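Local structure of ketol-acid reductoisomerase (uncultured archaeon GZfos26G2, 4XDY) at the interface of chains A and B. The protein catalyses the magnesium-dependent alkyl migration and NADH-preferring reduction of (S)-2-acetolactate to (R)-2,3-dihydroxy-isovalerate in branched-chain amino acid biosynthesis. Coordinates in Å, arbitrary orientation; residue numbers count along the deposited sequence, not the author numbering. Chains: chain A/B, Ketol-acid reductoisomerase.

Contact 1: the interface of chains A and B. Residues chain A 135-136, 151-152, 181, 244; chain B 230, 234, 238, 329.
Over one face of the B:His234 imidazole stands the indole nitrogen of A:Trp244, NE1 lying 3.0 Å above the ring centre, with the two rings turned about 40° against each other. A:Pro152 approaches the CD2 side of the imidazole from the other side, CD 3.5 Å from CD2, without covering that face. The carbonyl carbon of B:His234 lies in plane at the indole's edge; the indole N-H tilts between the imidazole face and B:His234 O, 3.1 Å from NE1, at best a weak, strongly bent hydrogen bond. With CG anti to the backbone N (chi1 -170°), the imidazole directs ND1 at water 2, in the ring plane (2.7 Å, 157° at H); this water also meets A:Trp244 O, so ring rotation is restrained. A:Pro152 is shared: its CB lies 3.4 Å from the ring centroid of B:Phe230, a CH-pi contact over one face. An alanine at B:Phe230 would probably deprive A:Pro152 of this aromatic base and open a gap beside it. At the edge of the B:Phe329 ring, in plane, lie water 2 and A:Ala181 O, the latter 3.4 Å from CE1. B:Leu238 presses CD1 tightly against CB of A:Ala136 (3.5 Å), while water 1 joins A:Lys135 O to B:Phe230 O. This dimer seam packs helix 225-254 of chain B against the same helix and loops of chain A, one of which, at A:Ala136, lines the inhibitor pocket, and so probably supports the family's two-subunit active site.

Contact 2: the interface of chains A and B. Residues chain A 197, 201-202, 271, 275, 279; chain B 210-211, 213-214, 271.
A:Met279 lays its thioether along helix 205-220 of chain B, SD 3.7 Å from the CA of B:Gly214. Its chain is extended through both chi2 (-178°) and chi3 (167°), carrying CE onward to B:Leu210; there CE meets CD1 at 3.8 Å, the two side chains crossing at about a right angle. The same CD1 also touches the carbonyl oxygen of A:Cys201, at 3.5 Å. With no side chain on B:Gly214, sulfur can approach the helix backbone closely, and CG2 of A:Val202 and CE2 of A:Phe197 each come to 4.0 Å from the same CA. Farther along, A:Ile271 and its twin B:Ile271 meet tip to tip, CD1 to CD1 at 3.6 Å, as two-fold symmetry allows. CG2 of A:Ile271, anti to its backbone N, turns instead toward B:Asn213. Polar linkage here passes through water 3, which receives the amide ND2 of B:Asn213 (3.0 Å, 164° at H) and also meets A:Ile271 O. Behind this first layer, A:Phe197 is steadied within its own chain: CB of A:Cys201 stands over one face, offset toward the rim, and CB of A:Met279 lies at its edge in plane. The ring thereby ties helix 188-203 to helix 273-287. This largely apolar helix-packing patch is part of the core of the homodimer, and it probably helps to brace helix 188-203, which bears the magnesium ligands A:Asp195 and A:Glu199.

Contact 1: the interface of chains A and B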
ATOM      1  N   LYS A 135      -0.943  -7.583 -13.765  1.00 18.19           N
ATOM      2  CA  LYS A 135      -0.971  -7.763 -12.321  1.00 18.93           C
ATOM      3  C   LYS A 135      -1.162  -6.361 -11.713  1.00 19.27           C
ATOM      4  O   LYS A 135      -0.252  -5.746 -11.092  1.00 19.94           O
ATOM      5  CB  LYS A 135       0.339  -8.460 -11.847  1.00 20.40           C
ATOM      6  CG  LYS A 135       0.596  -9.809 -12.476  1.00 21.51           C
ATOM      7  CD  LYS A 135      -0.415 -10.884 -12.106  1.00 19.78           C
ATOM      8  CE  LYS A 135      -1.589 -11.100 -13.064  1.00 21.49           C
ATOM      9  NZ  LYS A 135      -2.650 -12.136 -12.668  1.00 19.99           N
ATOM     10  N   ALA A 136      -2.348  -5.766 -12.015  1.00 18.63           N
ATOM     11  CA  ALA A 136      -2.603  -4.394 -11.681  1.00 17.35           C
ATOM     12  C   ALA A 136      -4.066  -4.041 -11.886  1.00 19.98           C
ATOM     13  O   ALA A 136      -4.700  -4.480 -12.852  1.00 19.46           O
ATOM     14  CB  ALA A 136      -1.795  -3.466 -12.537  1.00 18.57           C
ATOM     15  N   VAL A 151       3.096  -1.984 -15.807  1.00 21.75           N
ATOM     16  CA  VAL A 151       2.745  -2.945 -14.718  1.00 22.36           C
ATOM     17  C   VAL A 151       3.210  -4.294 -15.155  1.00 19.78           C
ATOM     18  O   VAL A 151       3.204  -4.591 -16.388  1.00 21.36           O
ATOM     19  CB  VAL A 151       1.237  -2.918 -14.359  1.00 20.86           C
ATOM     20  CG1 VAL A 151       0.930  -1.547 -13.793  1.00 22.39           C
ATOM     21  CG2 VAL A 151       0.440  -3.266 -15.578  1.00 20.80           C
ATOM     22  N   PRO A 152       3.492  -5.168 -14.185  1.00 19.72           N
ATOM     23  CA  PRO A 152       3.859  -6.545 -14.550  1.00 20.87           C
ATOM     24  C   PRO A 152       2.705  -7.295 -15.228  1.00 21.30           C
ATOM     25  O   PRO A 152       1.539  -6.983 -15.033  1.00 19.83           O
ATOM     26  CB  PRO A 152       4.218  -7.222 -13.208  1.00 20.31           C
ATOM     27  CG  PRO A 152       4.515  -6.103 -12.268  1.00 20.08           C
ATOM     28  CD  PRO A 152       3.576  -4.981 -12.715  1.00 20.83           C
ATOM     29  N   ALA A 181       8.040  -3.317 -16.694  1.00 23.65           N
ATOM     30  CA  ALA A 181       8.100  -3.953 -15.383  1.00 25.24           C
ATOM     31  C   ALA A 181       8.511  -5.415 -15.536  1.00 23.01           C
ATOM     32  O   ALA A 181       9.298  -5.934 -14.732  1.00 25.99           O
ATOM     33  CB  ALA A 181       6.695  -3.863 -14.708  1.00 24.22           C
ATOM     34  N   TRP A 244       7.385  -1.410  -1.902  1.00 18.29           N
ATOM     35  CA  TRP A 244       7.329  -1.447  -3.371  1.00 18.56           C
ATOM     36  C   TRP A 244       8.664  -0.989  -3.976  1.00 19.34           C
ATOM     37  O   TRP A 244       9.088  -1.478  -5.035  1.00 21.43           O
ATOM     38  CB  TRP A 244       6.168  -0.523  -3.804  1.00 22.24           C
ATOM     39  CG  TRP A 244       5.749  -0.665  -5.216  1.00 22.34           C
ATOM     40  CD1 TRP A 244       4.995  -1.664  -5.763  1.00 22.64           C
ATOM     41  CD2 TRP A 244       6.010   0.269  -6.239  1.00 25.32           C
ATOM     42  NE1 TRP A 244       4.780  -1.401  -7.088  1.00 24.05           N
ATOM     43  CE2 TRP A 244       5.369  -0.197  -7.396  1.00 24.98           C
ATOM     44  CE3 TRP A 244       6.636   1.511  -6.265  1.00 31.56           C
ATOM     45  CZ2 TRP A 244       5.395   0.514  -8.605  1.00 31.74           C
ATOM     46  CZ3 TRP A 244       6.689   2.209  -7.495  1.00 32.02           C
ATOM     47  CH2 TRP A 244       6.052   1.711  -8.618  1.00 31.77           C
TER
ATOM     48  N   PHE B 230       5.111 -10.558  -7.949  1.00 18.32           N
ATOM     49  CA  PHE B 230       4.240  -9.639  -8.639  1.00 18.67           C
ATOM     50  C   PHE B 230       2.805  -9.609  -8.022  1.00 16.65           C
ATOM     51  O   PHE B 230       2.238  -8.514  -7.829  1.00 18.23           O
ATOM     52  CB  PHE B 230       4.142  -9.954 -10.117  1.00 20.25           C
ATOM     53  CG  PHE B 230       5.393  -9.579 -10.907  1.00 20.09           C
ATOM     54  CD1 PHE B 230       6.124  -8.416 -10.589  1.00 21.10           C
ATOM     55  CD2 PHE B 230       5.791 -10.387 -11.948  1.00 23.87           C
ATOM     56  CE1 PHE B 230       7.212  -8.058 -11.354  1.00 22.10           C
ATOM     57  CE2 PHE B 230       6.930 -10.059 -12.695  1.00 22.11           C
ATOM     58  CZ  PHE B 230       7.629  -8.941 -12.378  1.00 21.49           C
ATOM     59  N   HIS B 234       4.328  -6.609  -5.392  1.00 18.01           N
ATOM     60  CA  HIS B 234       4.323  -5.464  -6.276  1.00 19.85           C
ATOM     61  C   HIS B 234       2.886  -4.838  -6.429  1.00 18.55           C
ATOM     62  O   HIS B 234       2.696  -3.625  -6.367  1.00 19.72           O
ATOM     63  CB  HIS B 234       4.852  -5.826  -7.646  1.00 20.62           C
ATOM     64  CG  HIS B 234       5.095  -4.657  -8.537  1.00 21.59           C
ATOM     65  ND1 HIS B 234       6.273  -3.918  -8.485  1.00 22.15           N
ATOM     66  CD2 HIS B 234       4.297  -4.038  -9.448  1.00 20.91           C
ATOM     67  CE1 HIS B 234       6.184  -2.911  -9.331  1.00 24.46           C
ATOM     68  NE2 HIS B 234       5.009  -2.980  -9.950  1.00 23.77           N
ATOM     69  N   LEU B 238      -0.359  -0.809  -5.693  1.00 19.55           N
ATOM     70  CA  LEU B 238      -1.363  -0.335  -6.621  1.00 20.33           C
ATOM     71  C   LEU B 238      -2.788  -0.410  -6.038  1.00 20.31           C
ATOM     72  O   LEU B 238      -3.615   0.512  -6.250  1.00 20.49           O
ATOM     73  CB  LEU B 238      -1.274  -1.174  -7.903  1.00 21.32           C
ATOM     74  CG  LEU B 238       0.103  -1.324  -8.569  1.00 26.14           C
ATOM     75  CD1 LEU B 238      -0.020  -2.126  -9.883  1.00 25.59           C
ATOM     76  CD2 LEU B 238       0.760   0.048  -8.762  1.00 26.26           C
ATOM     77  N   PHE B 329      13.781  -3.419 -13.473  1.00 28.68           N
ATOM     78  CA  PHE B 329      12.861  -2.372 -13.958  1.00 29.88           C
ATOM     79  C   PHE B 329      13.557  -1.329 -14.858  1.00 38.22           C
ATOM     80  O   PHE B 329      14.607  -0.826 -14.488  1.00 41.13           O
ATOM     81  CB  PHE B 329      12.182  -1.642 -12.803  1.00 30.49           C
ATOM     82  CG  PHE B 329      11.210  -2.486 -12.008  1.00 24.89           C
ATOM     83  CD1 PHE B 329      10.612  -3.573 -12.541  1.00 22.47           C
ATOM     84  CD2 PHE B 329      10.821  -2.080 -10.713  1.00 24.86           C
ATOM     85  CE1 PHE B 329       9.668  -4.311 -11.810  1.00 21.74           C
ATOM     86  CE2 PHE B 329       9.939  -2.846  -9.959  1.00 26.00           C
ATOM     87  CZ  PHE B 329       9.327  -3.945 -10.522  1.00 22.94           C
TER
HETATM   88  O   HOH W   1       2.155  -6.468  -9.879  1.00 18.86           O
HETATM   89  O   HOH W   2       8.223  -3.875  -6.550  1.00 22.72           O

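Contact 2: the interface of chains A and B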
ATOM      1  N   PHE A 197      -6.219 -16.530  -6.090  1.00 17.95           N
ATOM      2  CA  PHE A 197      -5.626 -16.605  -4.756  1.00 18.48           C
ATOM      3  C   PHE A 197      -5.179 -15.260  -4.233  1.00 17.51           C
ATOM      4  O   PHE A 197      -5.482 -14.889  -3.083  1.00 17.30           O
ATOM      5  CB  PHE A 197      -4.401 -17.555  -4.770  1.00 19.32           C
ATOM      6  CG  PHE A 197      -3.679 -17.565  -3.483  1.00 17.93           C
ATOM      7  CD1 PHE A 197      -4.174 -18.298  -2.429  1.00 19.97           C
ATOM      8  CD2 PHE A 197      -2.564 -16.807  -3.292  1.00 19.51           C
ATOM      9  CE1 PHE A 197      -3.478 -18.317  -1.204  1.00 19.30           C
ATOM     10  CE2 PHE A 197      -1.898 -16.755  -2.044  1.00 19.01           C
ATOM     11  CZ  PHE A 197      -2.366 -17.532  -0.996  1.00 18.95           C
ATOM     12  N   CYS A 201      -6.810 -13.593  -0.910  1.00 17.48           N
ATOM     13  CA  CYS A 201      -6.072 -13.885   0.315  1.00 17.26           C
ATOM     14  C   CYS A 201      -5.128 -12.742   0.717  1.00 17.21           C
ATOM     15  O   CYS A 201      -4.681 -12.739   1.870  1.00 17.75           O
ATOM     16  CB  CYS A 201      -5.323 -15.183   0.209  1.00 18.24           C
ATOM     17  SG  CYS A 201      -6.477 -16.587   0.005  1.00 20.60           S
ATOM     18  N   VAL A 202      -4.689 -11.934  -0.245  1.00 16.54           N
ATOM     19  CA  VAL A 202      -3.613 -10.964   0.008  1.00 15.57           C
ATOM     20  C   VAL A 202      -4.038  -9.556  -0.343  1.00 18.10           C
ATOM     21  O   VAL A 202      -4.119  -8.650   0.509  1.00 18.60           O
ATOM     22  CB  VAL A 202      -2.295 -11.331  -0.755  1.00 16.18           C
ATOM     23  CG1 VAL A 202      -1.203 -10.298  -0.462  1.00 18.10           C
ATOM     24  CG2 VAL A 202      -1.856 -12.747  -0.337  1.00 19.94           C
ATOM     25  N   ILE A 271      -0.692 -12.738  12.486  1.00 18.63           N
ATOM     26  CA  ILE A 271      -0.803 -13.455  11.199  1.00 19.10           C
ATOM     27  C   ILE A 271       0.252 -14.564  11.270  1.00 21.78           C
ATOM     28  O   ILE A 271       1.443 -14.338  10.962  1.00 20.74           O
ATOM     29  CB  ILE A 271      -0.489 -12.579   9.987  1.00 20.05           C
ATOM     30  CG1 ILE A 271      -1.312 -11.266   9.934  1.00 25.27           C
ATOM     31  CG2 ILE A 271      -0.548 -13.395   8.694  1.00 21.43           C
ATOM     32  CD1 ILE A 271      -2.772 -11.443   9.975  1.00 27.89           C
ATOM     33  N   VAL A 275      -3.171 -18.777   9.795  1.00 20.75           N
ATOM     34  CA  VAL A 275      -3.483 -17.994   8.557  1.00 21.99           C
ATOM     35  C   VAL A 275      -2.904 -18.645   7.283  1.00 20.32           C
ATOM     36  O   VAL A 275      -3.595 -18.770   6.233  1.00 20.29           O
ATOM     37  CB  VAL A 275      -2.993 -16.508   8.652  1.00 21.02           C
ATOM     38  CG1 VAL A 275      -3.155 -15.798   7.282  1.00 21.03           C
ATOM     39  CG2 VAL A 275      -3.802 -15.783   9.705  1.00 23.74           C
ATOM     40  N   MET A 279      -4.929 -20.060   4.021  1.00 18.55           N
ATOM     41  CA  MET A 279      -4.494 -19.699   2.641  1.00 20.13           C
ATOM     42  C   MET A 279      -4.330 -20.916   1.739  1.00 19.62           C
ATOM     43  O   MET A 279      -4.761 -20.913   0.588  1.00 21.64           O
ATOM     44  CB  MET A 279      -3.199 -18.889   2.669  1.00 17.52           C
ATOM     45  CG  MET A 279      -3.356 -17.483   3.210  1.00 15.99           C
ATOM     46  SD  MET A 279      -1.736 -16.659   3.102  1.00 18.26           S
ATOM     47  CE  MET A 279      -2.128 -14.916   3.380  1.00 19.80           C
TER
ATOM     48  N   LEU B 210       1.387 -10.893   6.213  1.00 17.10           N
ATOM     49  CA  LEU B 210       0.354 -11.231   5.229  1.00 17.23           C
ATOM     50  C   LEU B 210       1.019 -11.510   3.867  1.00 16.73           C
ATOM     51  O   LEU B 210       0.699 -12.538   3.210  1.00 17.93           O
ATOM     52  CB  LEU B 210      -0.678 -10.111   5.119  1.00 18.19           C
ATOM     53  CG  LEU B 210      -1.745 -10.287   4.089  1.00 17.24           C
ATOM     54  CD1 LEU B 210      -2.743 -11.374   4.485  1.00 19.79           C
ATOM     55  CD2 LEU B 210      -2.523  -8.984   3.939  1.00 16.81           C
ATOM     56  N   MET B 211       1.848 -10.593   3.401  1.00 15.86           N
ATOM     57  CA  MET B 211       2.460 -10.756   2.085  1.00 17.69           C
ATOM     58  C   MET B 211       3.386 -11.971   2.053  1.00 19.11           C
ATOM     59  O   MET B 211       3.381 -12.710   1.047  1.00 19.47           O
ATOM     60  CB  MET B 211       3.217  -9.521   1.666  1.00 19.42           C
ATOM     61  CG  MET B 211       2.342  -8.358   1.326  1.00 20.17           C
ATOM     62  SD  MET B 211       3.240  -6.915   0.743  1.00 24.55           S
ATOM     63  CE  MET B 211       4.410  -6.667   2.035  1.00 21.25           C
ATOM     64  N   ASN B 213       3.375 -14.783   3.937  1.00 18.14           N
ATOM     65  CA  ASN B 213       2.608 -16.009   3.964  1.00 18.38           C
ATOM     66  C   ASN B 213       1.953 -16.324   2.635  1.00 17.86           C
ATOM     67  O   ASN B 213       2.043 -17.423   2.123  1.00 17.78           O
ATOM     68  CB  ASN B 213       1.562 -16.081   5.112  1.00 18.24           C
ATOM     69  CG  ASN B 213       2.202 -16.443   6.424  1.00 20.69           C
ATOM     70  OD1 ASN B 213       2.518 -17.617   6.682  1.00 21.15           O
ATOM     71  ND2 ASN B 213       2.433 -15.465   7.270  1.00 19.65           N
ATOM     72  N   GLY B 214       1.369 -15.312   1.995  1.00 17.29           N
ATOM     73  CA  GLY B 214       0.808 -15.503   0.675  1.00 18.34           C
ATOM     74  C   GLY B 214       1.855 -15.960  -0.357  1.00 18.69           C
ATOM     75  O   GLY B 214       1.598 -16.834  -1.177  1.00 17.39           O
ATOM     76  N   ILE B 271      -8.421 -13.968   7.303  1.00 20.14           N
ATOM     77  CA  ILE B 271      -8.184 -13.034   8.413  1.00 21.08           C
ATOM     78  C   ILE B 271      -9.524 -12.948   9.120  1.00 23.35           C
ATOM     79  O   ILE B 271     -10.384 -12.181   8.735  1.00 22.64           O
ATOM     80  CB  ILE B 271      -7.810 -11.612   7.927  1.00 23.57           C
ATOM     81  CG1 ILE B 271      -6.580 -11.605   6.996  1.00 24.87           C
ATOM     82  CG2 ILE B 271      -7.602 -10.606   9.076  1.00 22.47           C
ATOM     83  CD1 ILE B 271      -5.384 -12.220   7.562  1.00 25.55           C
TER
HETATM   84  O   HOH W   3       3.622 -15.527  10.013  1.00 22.83           O

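Contact 1 and contact 2 lie about 18 Å apart between the centres of their C-alpha atoms and have no residue in common. Helix 225-254, in both chains, belongs to contact 1; helices 188-203, 205-220 and 273-287 belong to contact 2. Both centres lie at similar distances from A:His112, the predicted active-site residue, about 16 Å for contact 1 and 17 Å for contact 2. Each patch recurs with the chains exchanged. Together they probably steady two helices that carry magnesium ligands, A:Asp195 and A:Glu199 on one, the predicted B:Glu231 and B:Glu235 on the other, so dimerisation and catalytic geometry are probably coupled.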